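Local coordinates for NegoA.19184.a (Neisseria gonorrhoeae, PDB 5UEB), which is of unknown function, a hypothetical protein of the DUF4265 family that pairs a five-stranded antiparallel sheet with a four-stranded one flanked by helices, at residues B[42-47]-B[77-82]; B[94-99]-B[111-116]. All blocks are in the same frame, centred on the assembly; numbering follows the deposited sequence.

How the contacts relate
Both contacts are buried and pack against the same four-stranded antiparallel sheet, in which strands 78-84 and 110-115 are neighbours; their centres lie 10 Å apart. Contact 1, about 1 Å from the centre of the chain, sets the loop 42-47, which follows a strand of the five-stranded sheet, on strand 78-84; its chemistry mixes methyl packing with two bridging waters. Contact 2, about 11 Å from that centre, lays helix 90-98 on strand 110-115 through aliphatic and aromatic carbon, and becomes polar at the partly exposed His99. They meet directly where Pro45 O and Ser112 OG form a probable hydrogen bond and where Ile80 O probably accepts one from Val113 N.

Contact 1: residues B[42-47]-B[77-82]; sequences QEIPLF and NTTINI
Thr79 and Asn81, two residues apart on strand 78-84, both direct CB at the loop 42-47, and between them they carry the strand's share of the contact. The methyl of Thr79 makes the dry part. OG1 lies beside the backbone N (chi1 -52°), which leaves CG2 anti to that N and 3.7 Å from Pro45 O, while the Ile44 and Thr79 side chains slide past each other in opposite directions with their CG2 methyls 4.2 Å apart. The Thr79 hydroxyl is used differently: OG1 bonds to Leu51 O.

The Asn81 end is the hydrated one. Its ND2 is 3.2 Å from Leu46 O, but the angle is too poor for a hydrogen bond. Direct hydrogen bonds between the segments are absent; water fills that role. One water accepts from Asn81 ND2 at 3.0 Å and is placed to donate to Pro45 O, though it has more acceptors around it than protons. A second donates both to Asn81 OD1, at 2.9 Å, and to Phe47 O, at 2.8 Å. Both ends of the amide have a water partner, consistent with the modelled orientation.

Only 159 Å² is buried in total. The nearest paired CA atoms, Leu46 to Asn81, are 7.1 Å apart; that spacing and the lack of direct hydrogen bonds show that the loop does not add a strand to the sheet. Glu27 OE1 and OE2 accept from Leu46 N and Phe47 N. A 1,2-ethanediol, probably from the crystallisation liquor, lies about 4 Å from the Asn81 side chain, but no function follows from it. The chemistry implies a junction between the two sheets in which the loop's carbonyls find partners other than strand pairing: Ile44 O in Arg104, Pro45 O in Ser112 OG, Leu46 O in Tyr110 OH and Phe47 O in water.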
loop_
_atom_site.group_PDB
_atom_site.type_symbol
_atom_site.label_atom_id
_atom_site.label_comp_id
_atom_site.label_asym_id
_atom_site.label_seq_id
_atom_site.Cartn_x
_atom_site.Cartn_y
_atom_site.Cartn_z
ATOM N N GLN B 42 4.038 0.889 18.331
ATOM C CA GLN B 42 5.080 0.695 19.335
ATOM C C GLN B 42 5.423 -0.774 19.572
ATOM O O GLN B 42 6.013 -1.118 20.603
ATOM C CB GLN B 42 4.691 1.408 20.630
ATOM C CG GLN B 42 4.564 2.915 20.424
ATOM C CD GLN B 42 4.291 3.638 21.708
ATOM O OE1 GLN B 42 3.351 3.303 22.431
ATOM N NE2 GLN B 42 5.113 4.641 22.017
ATOM N N GLU B 43 5.071 -1.650 18.638
ATOM C CA GLU B 43 5.478 -3.042 18.673
ATOM C C GLU B 43 5.994 -3.410 17.296
ATOM O O GLU B 43 5.608 -2.798 16.295
ATOM C CB GLU B 43 4.291 -3.975 18.974
ATOM C CG GLU B 43 3.677 -3.806 20.343
ATOM C CD GLU B 43 2.698 -4.918 20.648
ATOM O OE1 GLU B 43 3.080 -5.871 21.356
ATOM O OE2 GLU B 43 1.546 -4.853 20.158
ATOM N N ILE B 44 6.872 -4.408 17.250
ATOM C CA ILE B 44 7.345 -4.951 15.972
ATOM C C ILE B 44 6.237 -5.822 15.388
ATOM O O ILE B 44 5.826 -6.794 16.036
ATOM C CB ILE B 44 8.614 -5.779 16.181
ATOM C CG1 ILE B 44 9.713 -4.913 16.790
ATOM C CG2 ILE B 44 9.085 -6.364 14.838
ATOM C CD1 ILE B 44 10.898 -5.715 17.275
ATOM N N PRO B 45 5.731 -5.538 14.186
ATOM C CA PRO B 45 4.670 -6.384 13.621
ATOM C C PRO B 45 5.183 -7.796 13.368
ATOM O O PRO B 45 6.257 -7.989 12.796
ATOM C CB PRO B 45 4.313 -5.672 12.307
ATOM C CG PRO B 45 4.759 -4.227 12.524
ATOM C CD PRO B 45 6.028 -4.370 13.332
ATOM N N LEU B 46 4.409 -8.790 13.817
ATOM C CA LEU B 46 4.812 -10.184 13.661
ATOM C C LEU B 46 4.536 -10.700 12.257
ATOM O O LEU B 46 5.348 -11.451 11.704
ATOM C CB LEU B 46 4.092 -11.067 14.685
ATOM C CG LEU B 46 4.564 -10.934 16.135
ATOM C CD1 LEU B 46 3.626 -11.728 17.051
ATOM C CD2 LEU B 46 5.999 -11.435 16.259
ATOM N N PHE B 47 3.390 -10.334 11.675
ATOM C CA PHE B 47 2.937 -10.954 10.429
ATOM C C PHE B 47 2.465 -9.954 9.379
ATOM O O PHE B 47 2.632 -10.198 8.177
ATOM C CB PHE B 47 1.792 -11.928 10.710
ATOM C CG PHE B 47 2.149 -13.007 11.681
ATOM C CD1 PHE B 47 2.996 -14.033 11.306
ATOM C CD2 PHE B 47 1.640 -12.990 12.967
ATOM C CE1 PHE B 47 3.333 -15.025 12.204
ATOM C CE2 PHE B 47 1.974 -13.979 13.866
ATOM C CZ PHE B 47 2.824 -14.989 13.485
ATOM N N ASN B 77 12.624 2.111 9.699
ATOM C CA ASN B 77 13.011 0.809 10.211
ATOM C C ASN B 77 12.614 -0.280 9.219
ATOM O O ASN B 77 11.700 -0.112 8.409
ATOM C CB ASN B 77 12.313 0.527 11.538
ATOM C CG ASN B 77 12.877 1.348 12.686
ATOM O OD1 ASN B 77 14.077 1.609 12.744
ATOM N ND2 ASN B 77 12.022 1.733 13.615
ATOM N N THR B 78 13.321 -1.408 9.297
ATOM C CA THR B 78 13.059 -2.597 8.495
ATOM C C THR B 78 12.523 -3.697 9.404
ATOM O O THR B 78 12.976 -3.836 10.542
ATOM C CB THR B 78 14.386 -3.057 7.869
ATOM O OG1 THR B 78 14.791 -2.115 6.869
ATOM C CG2 THR B 78 14.279 -4.439 7.242
ATOM N N THR B 79 11.541 -4.464 8.916
ATOM C CA THR B 79 10.982 -5.611 9.632
ATOM C C THR B 79 11.291 -6.883 8.852
ATOM O O THR B 79 10.924 -6.991 7.679
ATOM C CB THR B 79 9.465 -5.472 9.774
ATOM O OG1 THR B 79 9.141 -4.196 10.337
ATOM C CG2 THR B 79 8.888 -6.591 10.673
ATOM N N ILE B 80 11.952 -7.843 9.506
ATOM C CA ILE B 80 12.332 -9.124 8.910
ATOM C C ILE B 80 11.669 -10.221 9.731
ATOM O O ILE B 80 11.810 -10.243 10.958
ATOM C CB ILE B 80 13.864 -9.312 8.916
ATOM C CG1 ILE B 80 14.576 -8.147 8.206
ATOM C CG2 ILE B 80 14.230 -10.666 8.296
ATOM C CD1 ILE B 80 14.219 -7.986 6.742
ATOM N N ASN B 81 10.947 -11.125 9.061
ATOM C CA ASN B 81 10.351 -12.296 9.705
ATOM C C ASN B 81 11.307 -13.467 9.523
ATOM O O ASN B 81 11.819 -13.680 8.420
ATOM C CB ASN B 81 9.024 -12.698 9.058
ATOM C CG ASN B 81 8.007 -11.562 8.946
ATOM O OD1 ASN B 81 7.250 -11.516 7.980
ATOM N ND2 ASN B 81 7.945 -10.678 9.948
ATOM N N ILE B 82 11.544 -14.231 10.589
ATOM C CA ILE B 82 12.474 -15.362 10.540
ATOM C C ILE B 82 11.813 -16.548 11.220
ATOM O O ILE B 82 11.343 -16.432 12.356
ATOM C CB ILE B 82 13.810 -15.064 11.249
ATOM C CG1 ILE B 82 14.426 -13.752 10.752
ATOM C CG2 ILE B 82 14.772 -16.260 11.083
ATOM C CD1 ILE B 82 15.699 -13.348 11.498
HETATM O O HOH W 1 5.755 -8.593 9.931
HETATM O O HOH W 2 5.023 -10.151 6.801
#

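Contact 2: residues B[94-99]-B[111-116]. With EDO (1,2-ethanediol), chain J.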
loop_
_atom_site.group_PDB
_atom_site.type_symbol
_atom_site.label_atom_id
_atom_site.label_comp_id
_atom_site.label_asym_id
_atom_site.label_seq_id
_atom_site.Cartn_x
_atom_site.Cartn_y
_atom_site.Cartn_z
ATOM N N ALA B 94 23.827 -13.193 17.513
ATOM C CA ALA B 94 24.880 -12.223 17.777
ATOM C C ALA B 94 24.939 -11.160 16.686
ATOM O O ALA B 94 25.126 -9.971 16.979
ATOM C CB ALA B 94 26.219 -12.943 17.910
ATOM N N ALA B 95 24.784 -11.569 15.423
ATOM C CA ALA B 95 24.801 -10.608 14.326
ATOM C C ALA B 95 23.616 -9.658 14.405
ATOM O O ALA B 95 23.765 -8.450 14.177
ATOM C CB ALA B 95 24.805 -11.341 12.987
ATOM N N ILE B 96 22.428 -10.185 14.713
ATOM C CA ILE B 96 21.261 -9.322 14.895
ATOM C C ILE B 96 21.556 -8.250 15.937
ATOM O O ILE B 96 21.291 -7.060 15.723
ATOM C CB ILE B 96 20.024 -10.160 15.262
ATOM C CG1 ILE B 96 19.590 -10.986 14.049
ATOM C CG2 ILE B 96 18.905 -9.252 15.782
ATOM C CD1 ILE B 96 18.520 -12.031 14.356
ATOM N N GLU B 97 22.131 -8.657 17.074
ATOM C CA GLU B 97 22.457 -7.716 18.141
ATOM C C GLU B 97 23.537 -6.728 17.708
ATOM O O GLU B 97 23.447 -5.532 18.003
ATOM C CB GLU B 97 22.890 -8.491 19.389
ATOM C CG GLU B 97 23.492 -7.642 20.507
ATOM C CD GLU B 97 22.494 -6.689 21.132
ATOM O OE1 GLU B 97 22.926 -5.656 21.691
ATOM O OE2 GLU B 97 21.280 -6.975 21.068
ATOM N N GLU B 98 24.563 -7.206 16.996
ATOM C CA GLU B 98 25.624 -6.305 16.554
ATOM C C GLU B 98 25.100 -5.264 15.573
ATOM O O GLU B 98 25.640 -4.150 15.501
ATOM C CB GLU B 98 26.788 -7.096 15.946
ATOM N N HIS B 99 24.043 -5.600 14.827
ATOM C CA HIS B 99 23.390 -4.694 13.895
ATOM C C HIS B 99 22.270 -3.883 14.541
ATOM O O HIS B 99 21.413 -3.346 13.827
ATOM C CB HIS B 99 22.851 -5.476 12.692
ATOM C CG HIS B 99 23.917 -5.961 11.757
ATOM N ND1 HIS B 99 23.956 -5.600 10.427
ATOM C CD2 HIS B 99 24.982 -6.777 11.957
ATOM C CE1 HIS B 99 25.001 -6.169 9.848
ATOM N NE2 HIS B 99 25.641 -6.889 10.754
ATOM N N LEU B 111 10.579 -15.331 14.929
ATOM C CA LEU B 111 10.948 -14.000 15.375
ATOM C C LEU B 111 10.587 -13.003 14.295
ATOM O O LEU B 111 10.707 -13.291 13.103
ATOM C CB LEU B 111 12.481 -13.876 15.558
ATOM C CG LEU B 111 13.162 -14.502 16.767
ATOM C CD1 LEU B 111 14.668 -14.319 16.664
ATOM C CD2 LEU B 111 12.621 -13.871 18.044
ATOM N N SER B 112 10.156 -11.823 14.713
ATOM C CA SER B 112 10.163 -10.663 13.840
ATOM C C SER B 112 11.184 -9.683 14.398
ATOM O O SER B 112 11.193 -9.415 15.606
ATOM C CB SER B 112 8.766 -10.054 13.745
ATOM O OG SER B 112 8.624 -9.272 12.585
ATOM N N VAL B 113 12.049 -9.173 13.523
ATOM C CA VAL B 113 13.223 -8.395 13.903
ATOM C C VAL B 113 13.114 -7.005 13.306
ATOM O O VAL B 113 12.848 -6.859 12.107
ATOM C CB VAL B 113 14.512 -9.083 13.424
ATOM C CG1 VAL B 113 15.735 -8.282 13.859
ATOM C CG2 VAL B 113 14.560 -10.522 13.941
ATOM N N ASN B 114 13.344 -5.991 14.137
ATOM C CA ASN B 114 13.427 -4.608 13.694
ATOM C C ASN B 114 14.886 -4.225 13.505
ATOM O O ASN B 114 15.695 -4.389 14.425
ATOM C CB ASN B 114 12.834 -3.657 14.733
ATOM C CG ASN B 114 12.854 -2.229 14.261
ATOM O OD1 ASN B 114 12.011 -1.826 13.461
ATOM N ND2 ASN B 114 13.841 -1.455 14.729
ATOM N N PHE B 115 15.210 -3.694 12.326
ATOM C CA PHE B 115 16.521 -3.112 12.077
ATOM C C PHE B 115 16.404 -1.618 11.811
ATOM O O PHE B 115 15.608 -1.202 10.955
ATOM C CB PHE B 115 17.213 -3.782 10.875
ATOM C CG PHE B 115 17.658 -5.189 11.135
ATOM C CD1 PHE B 115 18.746 -5.443 11.957
ATOM C CD2 PHE B 115 16.994 -6.261 10.559
ATOM C CE1 PHE B 115 19.159 -6.740 12.203
ATOM C CE2 PHE B 115 17.409 -7.567 10.799
ATOM C CZ PHE B 115 18.496 -7.807 11.616
ATOM N N PRO B 116 17.194 -0.790 12.489
ATOM C CA PRO B 116 17.201 0.650 12.205
ATOM C C PRO B 116 17.710 0.920 10.800
ATOM O O PRO B 116 18.283 0.024 10.156
ATOM C CB PRO B 116 18.175 1.205 13.257
ATOM C CG PRO B 116 18.219 0.168 14.340
ATOM C CD PRO B 116 18.047 -1.143 13.635
HETATM C C1 EDO J . 27.501 -9.873 10.522
HETATM O O1 EDO J . 27.827 -8.572 10.026
HETATM C C2 EDO J . 28.140 -10.059 11.892
HETATM O O2 EDO J . 27.733 -8.993 12.759
#
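Ile96 of helix 90-98 meets Val113 and Phe115 of strand 110-115 with its two branches split between them. CG2, anti to the backbone N, reaches Val113 CG1 at 3.8 Å; CG1 lies 4.1 Å from Phe115 CZ, and the Ile96 and Phe115 side chains cross at about a right angle. The same Val113 CG1 sits 3.5 Å above one face of the Phe115 ring, offset toward the rim, so the three side chains form a continuous apolar group. Ile103 of strand 102-105 touches both Ile96 and Val113, and Leu124 of helix 122-133 touches Phe115.

His99, the first residue to leave helical backbone angles after helix 90-98, can be followed outward. Its CB points at the strand and rests 3.9 Å from Phe115 CE1. CG is anti to the carbonyl carbon (chi1 -72°), and beyond it the imidazole leads away from the strand. ND1 is hydrogen-bonded to Lys119 O; as a carbonyl can only accept, ND1 carries the proton, which supports the modelled ring orientation. CD2 passes 3.6 Å from O2 of a 1,2-ethanediol, probably from the crystallisation liquor, and CE1 is 3.7 Å from its O1. At the tip, NE2 lies 2.9 Å from O1 in a nearly straight hydrogen bond (169°), with O1 at the ring edge, in plane. The geometry lets either atom donate, but in a neutral ring NE2 would accept.

The backbone of His99 also takes part: its O lies in the plane of the Phe115 ring, at the edge, 3.9 Å from CD1, and also approaches Pro116 CD. These are close approaches of a carbonyl to carbon, and no hydrogen bond joins the segments. Helix and sheet are therefore held by apolar contact, which buries 220 Å², while the His99 imidazole finds its polar partners outside the strand.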